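Local coordinates for O-methyltransferase, putative (Bacillus cereus, PDB 3DUL), which probably transfers a methyl group from S-adenosyl-L-methionine to a hydroxyl group of an acceptor molecule, at residues Ser23-Val28 with Thr73-Arg78; Asp41-Gln46 with Leu205-Ser210; Lys48-Leu53 with Val162-Asn167. One frame throughout, in Å; residues are numbered along the deposited sequence.

Interaction 1: residues Ser23-Val28 with Thr73-Arg78; sequences STLEEV and TIWLAR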
ATOM      1  N   SER B  23       9.746 -17.725  13.416  1.00 32.04           N
ATOM      2  CA  SER B  23       9.585 -18.365  14.717  1.00 31.21           C
ATOM      3  C   SER B  23       9.171 -17.358  15.791  1.00 30.39           C
ATOM      4  O   SER B  23       8.336 -17.659  16.643  1.00 30.07           O
ATOM      5  CB  SER B  23      10.887 -19.057  15.129  1.00 31.15           C
ATOM      6  OG  SER B  23      11.935 -18.119  15.303  1.00 33.16           O
ATOM      7  N   THR B  24       9.760 -16.165  15.744  1.00 28.93           N
ATOM      8  CA  THR B  24       9.452 -15.115  16.708  1.00 28.04           C
ATOM      9  C   THR B  24       7.962 -14.762  16.665  1.00 27.72           C
ATOM     10  O   THR B  24       7.268 -14.831  17.680  1.00 25.95           O
ATOM     11  CB  THR B  24      10.277 -13.843  16.422  1.00 28.15           C
ATOM     12  OG1 THR B  24      11.673 -14.171  16.418  1.00 30.17           O
ATOM     13  CG2 THR B  24      10.018 -12.781  17.491  1.00 29.12           C
ATOM     14  N   LEU B  25       7.468 -14.378  15.491  1.00 26.51           N
ATOM     15  CA  LEU B  25       6.057 -14.036  15.361  1.00 25.84           C
ATOM     16  C   LEU B  25       5.197 -15.268  15.606  1.00 26.38           C
ATOM     17  O   LEU B  25       4.033 -15.166  15.999  1.00 25.10           O
ATOM     18  CB  LEU B  25       5.763 -13.456  13.975  1.00 25.33           C
ATOM     19  CG  LEU B  25       6.315 -12.046  13.763  1.00 25.91           C
ATOM     20  CD1 LEU B  25       5.849 -11.512  12.417  1.00 24.39           C
ATOM     21  CD2 LEU B  25       5.832 -11.136  14.882  1.00 25.70           C
ATOM     22  N   GLU B  26       5.783 -16.435  15.367  1.00 26.26           N
ATOM     23  CA  GLU B  26       5.089 -17.695  15.586  1.00 28.20           C
ATOM     24  C   GLU B  26       4.703 -17.801  17.063  1.00 27.29           C
ATOM     25  O   GLU B  26       3.535 -17.996  17.399  1.00 24.29           O
ATOM     26  CB  GLU B  26       5.999 -18.864  15.204  1.00 31.92           C
ATOM     27  CG  GLU B  26       5.409 -20.239  15.462  1.00 37.41           C
ATOM     28  CD  GLU B  26       6.291 -21.360  14.932  1.00 39.54           C
ATOM     29  OE1 GLU B  26       7.467 -21.452  15.357  1.00 42.37           O
ATOM     30  OE2 GLU B  26       5.807 -22.149  14.090  1.00 40.90           O
ATOM     31  N   GLU B  27       5.686 -17.664  17.945  1.00 27.55           N
ATOM     32  CA  GLU B  27       5.401 -17.766  19.369  1.00 27.84           C
ATOM     33  C   GLU B  27       4.624 -16.571  19.908  1.00 27.02           C
ATOM     34  O   GLU B  27       3.855 -16.715  20.858  1.00 25.27           O
ATOM     35  CB  GLU B  27       6.691 -18.003  20.167  1.00 30.68           C
ATOM     36  CG  GLU B  27       7.907 -17.243  19.701  1.00 33.26           C
ATOM     37  CD  GLU B  27       9.202 -17.920  20.135  1.00 34.54           C
ATOM     38  OE1 GLU B  27       9.453 -19.063  19.695  1.00 38.61           O
ATOM     39  OE2 GLU B  27       9.966 -17.317  20.914  1.00 33.16           O
ATOM     40  N   VAL B  28       4.809 -15.395  19.307  1.00 24.00           N
ATOM     41  CA  VAL B  28       4.062 -14.220  19.747  1.00 23.04           C
ATOM     42  C   VAL B  28       2.575 -14.544  19.636  1.00 21.08           C
ATOM     43  O   VAL B  28       1.779 -14.188  20.509  1.00 21.06           O
ATOM     44  CB  VAL B  28       4.363 -12.984  18.876  1.00 22.51           C
ATOM     45  CG1 VAL B  28       3.287 -11.920  19.096  1.00 21.39           C
ATOM     46  CG2 VAL B  28       5.719 -12.418  19.228  1.00 22.42           C
ATOM     47  N   THR B  73       2.891  -4.096  16.200  1.00 13.85           N
ATOM     48  CA  THR B  73       3.962  -3.262  16.729  1.00 14.21           C
ATOM     49  C   THR B  73       5.303  -3.816  16.248  1.00 14.39           C
ATOM     50  O   THR B  73       6.209  -3.065  15.882  1.00 13.38           O
ATOM     51  CB  THR B  73       3.988  -3.268  18.279  1.00 14.33           C
ATOM     52  OG1 THR B  73       2.652  -3.166  18.780  1.00 15.95           O
ATOM     53  CG2 THR B  73       4.815  -2.104  18.808  1.00 15.69           C
ATOM     54  N   ILE B  74       5.419  -5.140  16.259  1.00 14.85           N
ATOM     55  CA  ILE B  74       6.647  -5.807  15.839  1.00 15.96           C
ATOM     56  C   ILE B  74       6.961  -5.486  14.380  1.00 15.70           C
ATOM     57  O   ILE B  74       8.080  -5.070  14.065  1.00 13.81           O
ATOM     58  CB  ILE B  74       6.530  -7.330  16.023  1.00 17.16           C
ATOM     59  CG1 ILE B  74       6.319  -7.646  17.506  1.00 21.15           C
ATOM     60  CG2 ILE B  74       7.790  -8.028  15.524  1.00 18.39           C
ATOM     61  CD1 ILE B  74       7.357  -7.033  18.408  1.00 21.25           C
ATOM     62  N   TRP B  75       5.976  -5.676  13.509  1.00 14.50           N
ATOM     63  CA  TRP B  75       6.151  -5.384  12.081  1.00 15.12           C
ATOM     64  C   TRP B  75       6.568  -3.925  11.852  1.00 15.08           C
ATOM     65  O   TRP B  75       7.455  -3.639  11.048  1.00 15.20           O
ATOM     66  CB  TRP B  75       4.867  -5.677  11.306  1.00 13.26           C
ATOM     67  CG  TRP B  75       4.630  -7.122  11.027  1.00 15.36           C
ATOM     68  CD1 TRP B  75       3.692  -7.935  11.610  1.00 12.01           C
ATOM     69  CD2 TRP B  75       5.300  -7.920  10.049  1.00 16.00           C
ATOM     70  NE1 TRP B  75       3.734  -9.187  11.041  1.00 14.40           N
ATOM     71  CE2 TRP B  75       4.713  -9.205  10.081  1.00 16.07           C
ATOM     72  CE3 TRP B  75       6.342  -7.673   9.141  1.00 18.20           C
ATOM     73  CZ2 TRP B  75       5.132 -10.241   9.243  1.00 17.10           C
ATOM     74  CZ3 TRP B  75       6.756  -8.702   8.311  1.00 17.04           C
ATOM     75  CH2 TRP B  75       6.152  -9.972   8.366  1.00 17.72           C
ATOM     76  N   LEU B  76       5.931  -2.997  12.561  1.00 15.05           N
ATOM     77  CA  LEU B  76       6.282  -1.587  12.425  1.00 14.39           C
ATOM     78  C   LEU B  76       7.717  -1.315  12.887  1.00 16.87           C
ATOM     79  O   LEU B  76       8.504  -0.692  12.160  1.00 14.81           O
ATOM     80  CB  LEU B  76       5.315  -0.714  13.238  1.00 16.46           C
ATOM     81  CG  LEU B  76       3.870  -0.615  12.752  1.00 13.45           C
ATOM     82  CD1 LEU B  76       3.002  -0.044  13.863  1.00 13.65           C
ATOM     83  CD2 LEU B  76       3.799   0.281  11.509  1.00 13.57           C
ATOM     84  N   ALA B  77       8.066  -1.791  14.083  1.00 12.03           N
ATOM     85  CA  ALA B  77       9.398  -1.562  14.628  1.00 15.17           C
ATOM     86  C   ALA B  77      10.493  -2.177  13.762  1.00 15.55           C
ATOM     87  O   ALA B  77      11.612  -1.665  13.718  1.00 15.95           O
ATOM     88  CB  ALA B  77       9.492  -2.104  16.062  1.00 14.29           C
ATOM     89  N   ARG B  78      10.159  -3.271  13.089  1.00 16.91           N
ATOM     90  CA  ARG B  78      11.096  -3.960  12.203  1.00 19.22           C
ATOM     91  C   ARG B  78      11.421  -3.076  11.000  1.00 19.64           C
ATOM     92  O   ARG B  78      12.421  -3.293  10.313  1.00 18.63           O
ATOM     93  CB  ARG B  78      10.480  -5.263  11.697  1.00 22.11           C
ATOM     94  CG  ARG B  78      10.607  -6.481  12.606  1.00 25.02           C
ATOM     95  CD  ARG B  78       9.446  -7.417  12.313  1.00 28.77           C
ATOM     96  NE  ARG B  78       9.720  -8.849  12.424  1.00 32.10           N
ATOM     97  CZ  ARG B  78      10.422  -9.431  13.391  1.00 33.26           C
ATOM     98  NH1 ARG B  78      10.965  -8.710  14.365  1.00 34.31           N
ATOM     99  NH2 ARG B  78      10.545 -10.751  13.403  1.00 32.48           N
TER
HETATM  100  O   HOH W   1      12.111 -12.819  14.152  1.00 44.77           O

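Interaction 2: residues Asp41-Gln46 with Leu205-Ser210; sequences DVSPTQ and LQTVGS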
ATOM      1  N   ASP B  41      -8.257  -9.970  13.746  1.00 36.05           N
ATOM      2  CA  ASP B  41      -7.711 -10.834  12.717  1.00 34.13           C
ATOM      3  C   ASP B  41      -6.189 -10.722  12.674  1.00 31.93           C
ATOM      4  O   ASP B  41      -5.619  -9.747  13.150  1.00 32.60           O
ATOM      5  CB  ASP B  41      -8.322 -10.459  11.369  1.00 36.75           C
ATOM      6  CG  ASP B  41      -7.850 -11.351  10.254  1.00 38.62           C
ATOM      7  OD1 ASP B  41      -7.820 -12.581  10.446  1.00 41.78           O
ATOM      8  OD2 ASP B  41      -7.516 -10.824   9.181  1.00 40.94           O
ATOM      9  N   VAL B  42      -5.539 -11.734  12.113  1.00 28.79           N
ATOM     10  CA  VAL B  42      -4.082 -11.747  12.013  1.00 27.30           C
ATOM     11  C   VAL B  42      -3.710 -11.772  10.542  1.00 25.35           C
ATOM     12  O   VAL B  42      -4.098 -12.689   9.815  1.00 25.25           O
ATOM     13  CB  VAL B  42      -3.487 -12.991  12.703  1.00 25.98           C
ATOM     14  CG1 VAL B  42      -1.971 -12.906  12.711  1.00 26.60           C
ATOM     15  CG2 VAL B  42      -4.024 -13.103  14.124  1.00 26.42           C
ATOM     16  N   SER B  43      -2.954 -10.769  10.106  1.00 25.51           N
ATOM     17  CA  SER B  43      -2.573 -10.673   8.702  1.00 23.70           C
ATOM     18  C   SER B  43      -1.090 -10.424   8.458  1.00 22.27           C
ATOM     19  O   SER B  43      -0.612  -9.289   8.561  1.00 20.73           O
ATOM     20  CB  SER B  43      -3.391  -9.567   8.028  1.00 23.75           C
ATOM     21  OG  SER B  43      -3.045  -9.433   6.659  1.00 23.15           O
ATOM     22  N   PRO B  44      -0.336 -11.488   8.143  1.00 20.89           N
ATOM     23  CA  PRO B  44       1.096 -11.352   7.876  1.00 20.43           C
ATOM     24  C   PRO B  44       1.324 -10.411   6.685  1.00 19.26           C
ATOM     25  O   PRO B  44       2.289  -9.645   6.670  1.00 18.61           O
ATOM     26  CB  PRO B  44       1.526 -12.782   7.560  1.00 19.72           C
ATOM     27  CG  PRO B  44       0.620 -13.597   8.420  1.00 22.34           C
ATOM     28  CD  PRO B  44      -0.719 -12.911   8.251  1.00 21.89           C
ATOM     29  N   THR B  45       0.442 -10.481   5.685  1.00 18.89           N
ATOM     30  CA  THR B  45       0.577  -9.612   4.513  1.00 17.63           C
ATOM     31  C   THR B  45       0.389  -8.144   4.896  1.00 18.24           C
ATOM     32  O   THR B  45       1.039  -7.267   4.327  1.00 17.45           O
ATOM     33  CB  THR B  45      -0.411  -9.994   3.365  1.00 17.76           C
ATOM     34  OG1 THR B  45      -1.732 -10.191   3.889  1.00 17.62           O
ATOM     35  CG2 THR B  45       0.063 -11.261   2.648  1.00 16.91           C
ATOM     36  N   GLN B  46      -0.490  -7.861   5.857  1.00 16.95           N
ATOM     37  CA  GLN B  46      -0.664  -6.477   6.289  1.00 16.31           C
ATOM     38  C   GLN B  46       0.547  -6.058   7.122  1.00 14.67           C
ATOM     39  O   GLN B  46       1.015  -4.923   7.043  1.00 13.64           O
ATOM     40  CB  GLN B  46      -1.936  -6.283   7.123  1.00 16.66           C
ATOM     41  CG  GLN B  46      -2.194  -4.800   7.381  1.00 19.84           C
ATOM     42  CD  GLN B  46      -3.260  -4.539   8.419  1.00 22.53           C
ATOM     43  OE1 GLN B  46      -3.129  -4.938   9.579  1.00 24.18           O
ATOM     44  NE2 GLN B  46      -4.320  -3.855   8.011  1.00 22.00           N
ATOM     45  N   LEU B 205      -7.596   0.112   0.753  1.00 19.37           N
ATOM     46  CA  LEU B 205      -7.034  -1.153   0.298  1.00 21.48           C
ATOM     47  C   LEU B 205      -7.502  -2.291   1.197  1.00 21.46           C
ATOM     48  O   LEU B 205      -8.147  -2.065   2.214  1.00 21.19           O
ATOM     49  CB  LEU B 205      -5.508  -1.095   0.380  1.00 21.78           C
ATOM     50  CG  LEU B 205      -4.886   0.228  -0.046  1.00 23.70           C
ATOM     51  CD1 LEU B 205      -3.549   0.425   0.650  1.00 24.36           C
ATOM     52  CD2 LEU B 205      -4.753   0.240  -1.558  1.00 24.66           C
ATOM     53  N   GLN B 206      -7.160  -3.512   0.813  1.00 21.25           N
ATOM     54  CA  GLN B 206      -7.499  -4.683   1.610  1.00 23.28           C
ATOM     55  C   GLN B 206      -6.359  -5.680   1.441  1.00 24.32           C
ATOM     56  O   GLN B 206      -5.610  -5.629   0.460  1.00 23.46           O
ATOM     57  CB  GLN B 206      -8.815  -5.311   1.140  1.00 24.30           C
ATOM     58  CG  GLN B 206      -8.694  -6.160  -0.115  1.00 29.55           C
ATOM     59  CD  GLN B 206     -10.007  -6.823  -0.515  1.00 31.79           C
ATOM     60  OE1 GLN B 206     -10.046  -7.663  -1.416  1.00 33.09           O
ATOM     61  NE2 GLN B 206     -11.090  -6.441   0.151  1.00 33.77           N
ATOM     62  N   THR B 207      -6.227  -6.574   2.409  1.00 23.87           N
ATOM     63  CA  THR B 207      -5.203  -7.603   2.376  1.00 24.45           C
ATOM     64  C   THR B 207      -5.846  -8.803   3.068  1.00 24.65           C
ATOM     65  O   THR B 207      -6.713  -8.620   3.923  1.00 23.12           O
ATOM     66  CB  THR B 207      -3.939  -7.141   3.134  1.00 25.84           C
ATOM     67  OG1 THR B 207      -2.860  -8.040   2.859  1.00 28.95           O
ATOM     68  CG2 THR B 207      -4.194  -7.102   4.634  1.00 24.47           C
ATOM     69  N   VAL B 208      -5.456 -10.020   2.699  1.00 24.31           N
ATOM     70  CA  VAL B 208      -6.064 -11.193   3.323  1.00 25.64           C
ATOM     71  C   VAL B 208      -5.542 -11.404   4.733  1.00 25.71           C
ATOM     72  O   VAL B 208      -4.432 -10.996   5.060  1.00 24.42           O
ATOM     73  CB  VAL B 208      -5.812 -12.488   2.512  1.00 25.65           C
ATOM     74  CG1 VAL B 208      -4.372 -12.950   2.673  1.00 25.71           C
ATOM     75  CG2 VAL B 208      -6.778 -13.572   2.967  1.00 27.01           C
ATOM     76  N   GLY B 209      -6.359 -12.045   5.564  1.00 26.68           N
ATOM     77  CA  GLY B 209      -5.970 -12.320   6.935  1.00 29.39           C
ATOM     78  C   GLY B 209      -6.444 -13.704   7.335  1.00 31.89           C
ATOM     79  O   GLY B 209      -7.035 -14.418   6.525  1.00 32.56           O
ATOM     80  N   SER B 210      -6.200 -14.085   8.585  1.00 34.18           N
ATOM     81  CA  SER B 210      -6.608 -15.397   9.071  1.00 35.83           C
ATOM     82  C   SER B 210      -8.118 -15.595   9.017  1.00 37.48           C
ATOM     83  O   SER B 210      -8.594 -16.649   8.591  1.00 38.54           O
ATOM     84  CB  SER B 210      -6.110 -15.609  10.501  1.00 35.32           C
ATOM     85  OG  SER B 210      -6.578 -14.592  11.367  1.00 35.43           O
TER
HETATM   86  O   HOH W   2      -1.769 -12.614   5.331  1.00 21.03           O

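Interaction 3: residues Lys48-Leu53 with Val162-Asn167; sequences KFLQLL and VIIGDN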
ATOM      1  N   LYS B  48       3.554  -7.118   6.781  1.00 13.02           N
ATOM      2  CA  LYS B  48       4.623  -6.893   5.816  1.00 15.84           C
ATOM      3  C   LYS B  48       4.426  -5.519   5.164  1.00 14.32           C
ATOM      4  O   LYS B  48       5.374  -4.748   4.992  1.00 13.97           O
ATOM      5  CB  LYS B  48       4.571  -7.978   4.747  1.00 18.91           C
ATOM      6  CG  LYS B  48       5.794  -8.845   4.678  1.00 26.96           C
ATOM      7  CD  LYS B  48       6.999  -8.066   4.193  1.00 28.73           C
ATOM      8  CE  LYS B  48       8.171  -9.002   3.995  1.00 32.31           C
ATOM      9  NZ  LYS B  48       7.811 -10.137   3.094  1.00 32.52           N
ATOM     10  N   PHE B  49       3.186  -5.238   4.787  1.00 15.09           N
ATOM     11  CA  PHE B  49       2.834  -3.965   4.165  1.00 15.31           C
ATOM     12  C   PHE B  49       3.276  -2.826   5.071  1.00 14.66           C
ATOM     13  O   PHE B  49       3.859  -1.836   4.627  1.00 14.31           O
ATOM     14  CB  PHE B  49       1.321  -3.884   3.955  1.00 15.70           C
ATOM     15  CG  PHE B  49       0.845  -2.538   3.491  1.00 18.53           C
ATOM     16  CD1 PHE B  49       0.895  -2.189   2.147  1.00 19.66           C
ATOM     17  CD2 PHE B  49       0.351  -1.613   4.406  1.00 17.40           C
ATOM     18  CE1 PHE B  49       0.457  -0.934   1.717  1.00 20.73           C
ATOM     19  CE2 PHE B  49      -0.087  -0.357   3.986  1.00 19.66           C
ATOM     20  CZ  PHE B  49      -0.033  -0.021   2.635  1.00 20.71           C
ATOM     21  N   LEU B  50       2.986  -2.962   6.358  1.00 13.76           N
ATOM     22  CA  LEU B  50       3.377  -1.930   7.297  1.00 13.67           C
ATOM     23  C   LEU B  50       4.895  -1.779   7.360  1.00 12.76           C
ATOM     24  O   LEU B  50       5.414  -0.664   7.299  1.00 12.83           O
ATOM     25  CB  LEU B  50       2.820  -2.245   8.689  1.00 14.02           C
ATOM     26  CG  LEU B  50       1.289  -2.187   8.813  1.00 16.54           C
ATOM     27  CD1 LEU B  50       0.880  -2.678  10.196  1.00 18.25           C
ATOM     28  CD2 LEU B  50       0.794  -0.762   8.580  1.00 16.63           C
ATOM     29  N   GLN B  51       5.615  -2.889   7.491  1.00 13.26           N
ATOM     30  CA  GLN B  51       7.071  -2.799   7.569  1.00 12.01           C
ATOM     31  C   GLN B  51       7.643  -2.143   6.299  1.00 10.20           C
ATOM     32  O   GLN B  51       8.415  -1.189   6.384  1.00 11.79           O
ATOM     33  CB  GLN B  51       7.701  -4.180   7.763  1.00 11.55           C
ATOM     34  CG  GLN B  51       9.199  -4.095   8.030  1.00 16.19           C
ATOM     35  CD  GLN B  51       9.906  -5.437   7.937  1.00 20.51           C
ATOM     36  OE1 GLN B  51      11.115  -5.530   8.171  1.00 24.38           O
ATOM     37  NE2 GLN B  51       9.167  -6.474   7.585  1.00 21.44           N
ATOM     38  N   LEU B  52       7.240  -2.647   5.136  1.00 12.64           N
ATOM     39  CA  LEU B  52       7.713  -2.111   3.857  1.00 13.94           C
ATOM     40  C   LEU B  52       7.391  -0.624   3.704  1.00 14.00           C
ATOM     41  O   LEU B  52       8.253   0.164   3.314  1.00 14.76           O
ATOM     42  CB  LEU B  52       7.091  -2.886   2.691  1.00 13.83           C
ATOM     43  CG  LEU B  52       7.479  -4.364   2.544  1.00 13.63           C
ATOM     44  CD1 LEU B  52       6.689  -4.996   1.411  1.00 16.38           C
ATOM     45  CD2 LEU B  52       8.974  -4.482   2.286  1.00 14.91           C
ATOM     46  N   LEU B  53       6.158  -0.231   4.017  1.00 11.88           N
ATOM     47  CA  LEU B  53       5.781   1.174   3.882  1.00 12.62           C
ATOM     48  C   LEU B  53       6.605   2.052   4.812  1.00 11.51           C
ATOM     49  O   LEU B  53       6.994   3.162   4.448  1.00 11.21           O
ATOM     50  CB  LEU B  53       4.288   1.372   4.154  1.00 10.87           C
ATOM     51  CG  LEU B  53       3.753   2.719   3.650  1.00 12.35           C
ATOM     52  CD1 LEU B  53       4.102   2.872   2.171  1.00 13.02           C
ATOM     53  CD2 LEU B  53       2.236   2.798   3.848  1.00 12.63           C
ATOM     54  N   VAL B 162       2.240   9.601   7.042  1.00 10.80           N
ATOM     55  CA  VAL B 162       1.431   8.541   6.473  1.00 10.10           C
ATOM     56  C   VAL B 162       0.568   8.026   7.613  1.00 11.43           C
ATOM     57  O   VAL B 162       1.065   7.846   8.723  1.00 12.99           O
ATOM     58  CB  VAL B 162       2.308   7.380   5.951  1.00 11.09           C
ATOM     59  CG1 VAL B 162       1.441   6.220   5.492  1.00 11.04           C
ATOM     60  CG2 VAL B 162       3.177   7.878   4.783  1.00 13.10           C
ATOM     61  N   ILE B 163      -0.711   7.827   7.325  1.00 11.67           N
ATOM     62  CA  ILE B 163      -1.654   7.301   8.310  1.00 14.40           C
ATOM     63  C   ILE B 163      -2.365   6.081   7.755  1.00 13.22           C
ATOM     64  O   ILE B 163      -3.040   6.140   6.717  1.00 13.54           O
ATOM     65  CB  ILE B 163      -2.736   8.338   8.701  1.00 14.81           C
ATOM     66  CG1 ILE B 163      -2.085   9.586   9.291  1.00 16.35           C
ATOM     67  CG2 ILE B 163      -3.704   7.703   9.705  1.00 16.52           C
ATOM     68  CD1 ILE B 163      -3.066  10.707   9.586  1.00 18.43           C
ATOM     69  N   ILE B 164      -2.205   4.953   8.436  1.00 13.69           N
ATOM     70  CA  ILE B 164      -2.878   3.744   8.008  1.00 13.98           C
ATOM     71  C   ILE B 164      -3.881   3.437   9.097  1.00 15.54           C
ATOM     72  O   ILE B 164      -3.534   3.434  10.273  1.00 15.31           O
ATOM     73  CB  ILE B 164      -1.934   2.549   7.898  1.00 14.18           C
ATOM     74  CG1 ILE B 164      -0.764   2.888   6.975  1.00 14.96           C
ATOM     75  CG2 ILE B 164      -2.705   1.357   7.361  1.00 15.37           C
ATOM     76  CD1 ILE B 164      -1.211   3.324   5.586  1.00 15.73           C
ATOM     77  N   GLY B 165      -5.121   3.195   8.698  1.00 18.51           N
ATOM     78  CA  GLY B 165      -6.146   2.895   9.675  1.00 20.62           C
ATOM     79  C   GLY B 165      -6.998   1.725   9.253  1.00 21.12           C
ATOM     80  O   GLY B 165      -7.576   1.726   8.169  1.00 18.59           O
ATOM     81  N   ASP B 166      -7.080   0.713  10.112  1.00 23.20           N
ATOM     82  CA  ASP B 166      -7.884  -0.453   9.803  1.00 26.57           C
ATOM     83  C   ASP B 166      -9.341  -0.159  10.065  1.00 28.86           C
ATOM     84  O   ASP B 166      -9.679   0.526  11.029  1.00 27.15           O
ATOM     85  CB  ASP B 166      -7.450  -1.653  10.648  1.00 30.55           C
ATOM     86  CG  ASP B 166      -6.237  -2.347  10.082  1.00 33.08           C
ATOM     87  OD1 ASP B 166      -5.183  -1.693   9.976  1.00 37.89           O
ATOM     88  OD2 ASP B 166      -6.336  -3.542   9.736  1.00 36.86           O
ATOM     89  N   ASN B 167     -10.205  -0.658   9.194  1.00 31.00           N
ATOM     90  CA  ASN B 167     -11.626  -0.455   9.392  1.00 34.96           C
ATOM     91  C   ASN B 167     -12.260  -1.788   9.771  1.00 35.74           C
ATOM     92  O   ASN B 167     -12.292  -2.140  10.948  1.00 36.51           O
ATOM     93  CB  ASN B 167     -12.292   0.111   8.137  1.00 36.81           C
ATOM     94  CG  ASN B 167     -13.616   0.796   8.446  1.00 39.44           C
ATOM     95  OD1 ASN B 167     -14.345   1.209   7.543  1.00 41.45           O
ATOM     96  ND2 ASN B 167     -13.929   0.926   9.731  1.00 39.46           N
TER

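Interaction 1: residues Ser23-Val28 with Thr73-Arg78
Leu25 of helix 23-32 meets Ile74 and Trp75 of helix 71-77 in a buried, apolar helix-helix contact whose outer side turns polar, with Thr24 facing Arg78. It illustrates how a branched side chain can serve two neighbours at once. CG of Leu25 lies anti to its own carbonyl carbon (chi1 -72°), and from there the two methyls part. CD2 lies alongside Ile74, 3.7 Å from Ile74 CG2, the two side chains running in opposite senses. CD1, extended away from CA, reaches the indole of Trp75, 3.4 Å from Trp75 NE1; it stands 3.0 Å off the ring plane, displaced toward the rim that carries NE1, CE2 and CZ2. Helix 71-77 is the connection of a beta-alpha-beta crossover between the parallel strands 61-65 and 85-90, the first such unit of the Rossmann-like methyltransferase fold, and helix 23-32 packs on it from the N-terminal part of the chain. Next to the apolar pair, the long Arg78 side chain folds back over the preceding turn and places one guanidinium face above Ile74 CG2. Arg78 NH2 donates to a water 2.7 Å away, and Thr24 OG1 is hydrogen-bonded to that same water, also at 2.7 Å, so the two helices are bridged through solvent. The stronger partner of Arg78 NH2 is Asp22, which forms a salt bridge with it and also accepts from Leu25 N; the guanidinium is thereby tied to the start of helix 23-32.

Interaction 2: residues Asp41-Gln46 with Leu205-Ser210
Ser43 and Thr45 anchor the start of helix 44-57 to strand 200-209 through a small network of hydroxyls and carbonyls. Ser43 is the N-cap: its OG, anti to the backbone N (chi1 180°), accepts from Gln46 N at 3.1 Å and donates to Val208 O at 2.6 Å, so both functions of the hydroxyl are used. Val208 O takes a second hydrogen from a water, which in turn accepts from Thr45 N and thereby occupies another amide of the first helical turn. Beside it, Thr45 OG1 and Thr207 OG1 share a 2.6 Å hydrogen bond, the two side chains lying alongside one another, antiparallel. The methyl of Thr207, CG2, packs 3.5 Å from Gln46 CB, and the two side chains are roughly perpendicular.

Further along, Ser210 N donates to Val42 O at 2.8 Å, and Ser210 OG donates to Asp41 OD1 at 2.5 Å, meeting that oxygen on its anti side, 31° out of the carboxylate plane. Lys211 N is a further donor to OD1. The other oxygen, Asp41 OD2, lies 3.1 Å from Gly209 CA, an approach made possible by the missing side chain. Val42 belongs to the S-adenosyl-L-homocysteine site, and the Ser210 N bond to its carbonyl probably helps to hold that backbone in place. Helix 7-18 packs on Thr45 and Val208, strand 212-221 pairs with Thr207 through Asp214, and, in the second subunit, Thr203 OG1 donates to Thr45 O and Ala204 O accepts from Thr207 OG1.

Interaction 3: residues Lys48-Leu53 with Val162-Asn167
Ile164 lays its CD1 methyl at the edge of the Phe49 ring, close to the ring plane and 4.2 Å from Phe49 CE2. The same methyl is 3.9 Å from Leu53 CD2, so one methyl rests against two side chains a helical turn apart. Leu53 CG is anti to the backbone N (chi1 -164°), which carries the branch toward the sheet; there CD2 meets Val162 CG1 tip to tip, also at 3.9 Å. Leu50 adds a looser contact from its CD2 to Ile164 CG2. This is the helix-on-sheet layer of a Rossmann-like alpha/beta fold: helix 44-57 lies against strand 162-170 with the segment axes 11.3 Å apart and almost exactly antiparallel, at 174°. Because side chains alternate along the strand, Val162 and Ile164 face the helix while Ile163 points away. Strand 162-170 is bonded to parallel strand 136-139 on one flank and to antiparallel strand 212-221 on the other, and Phe136, Phe216 and Met218 of these strands extend the apolar surface around Ile164. Met218 of the second subunit packs on Phe49 and Ile56 of that subunit on Val162, so Phe49 and Val162 also take part in the subunit interface.

Helix 44-57 ties the three contacts together: its first turn serves interaction 2, the following turns interaction 3, and its flank packs against helix 71-77 of interaction 1. Trp75 CZ2 lies 3.9 Å from Pro44 O, joining interactions 1 and 2, while Leu76 CD2 packs 3.9 Å from Leu50 CB between 1 and 3. Interactions 2 and 3 share a probable hydrogen bond, Gln46 NE2 to Asp166 OD2 at 2.7 Å. Each has a side chain near Ser72 of the S-adenosyl-L-homocysteine site: that of Leu50 at about 4 Å, and those of Trp75 and Gln46 at about 5 Å, measured side chain to side chain; interaction 2 itself contains the ligand-binding Val42.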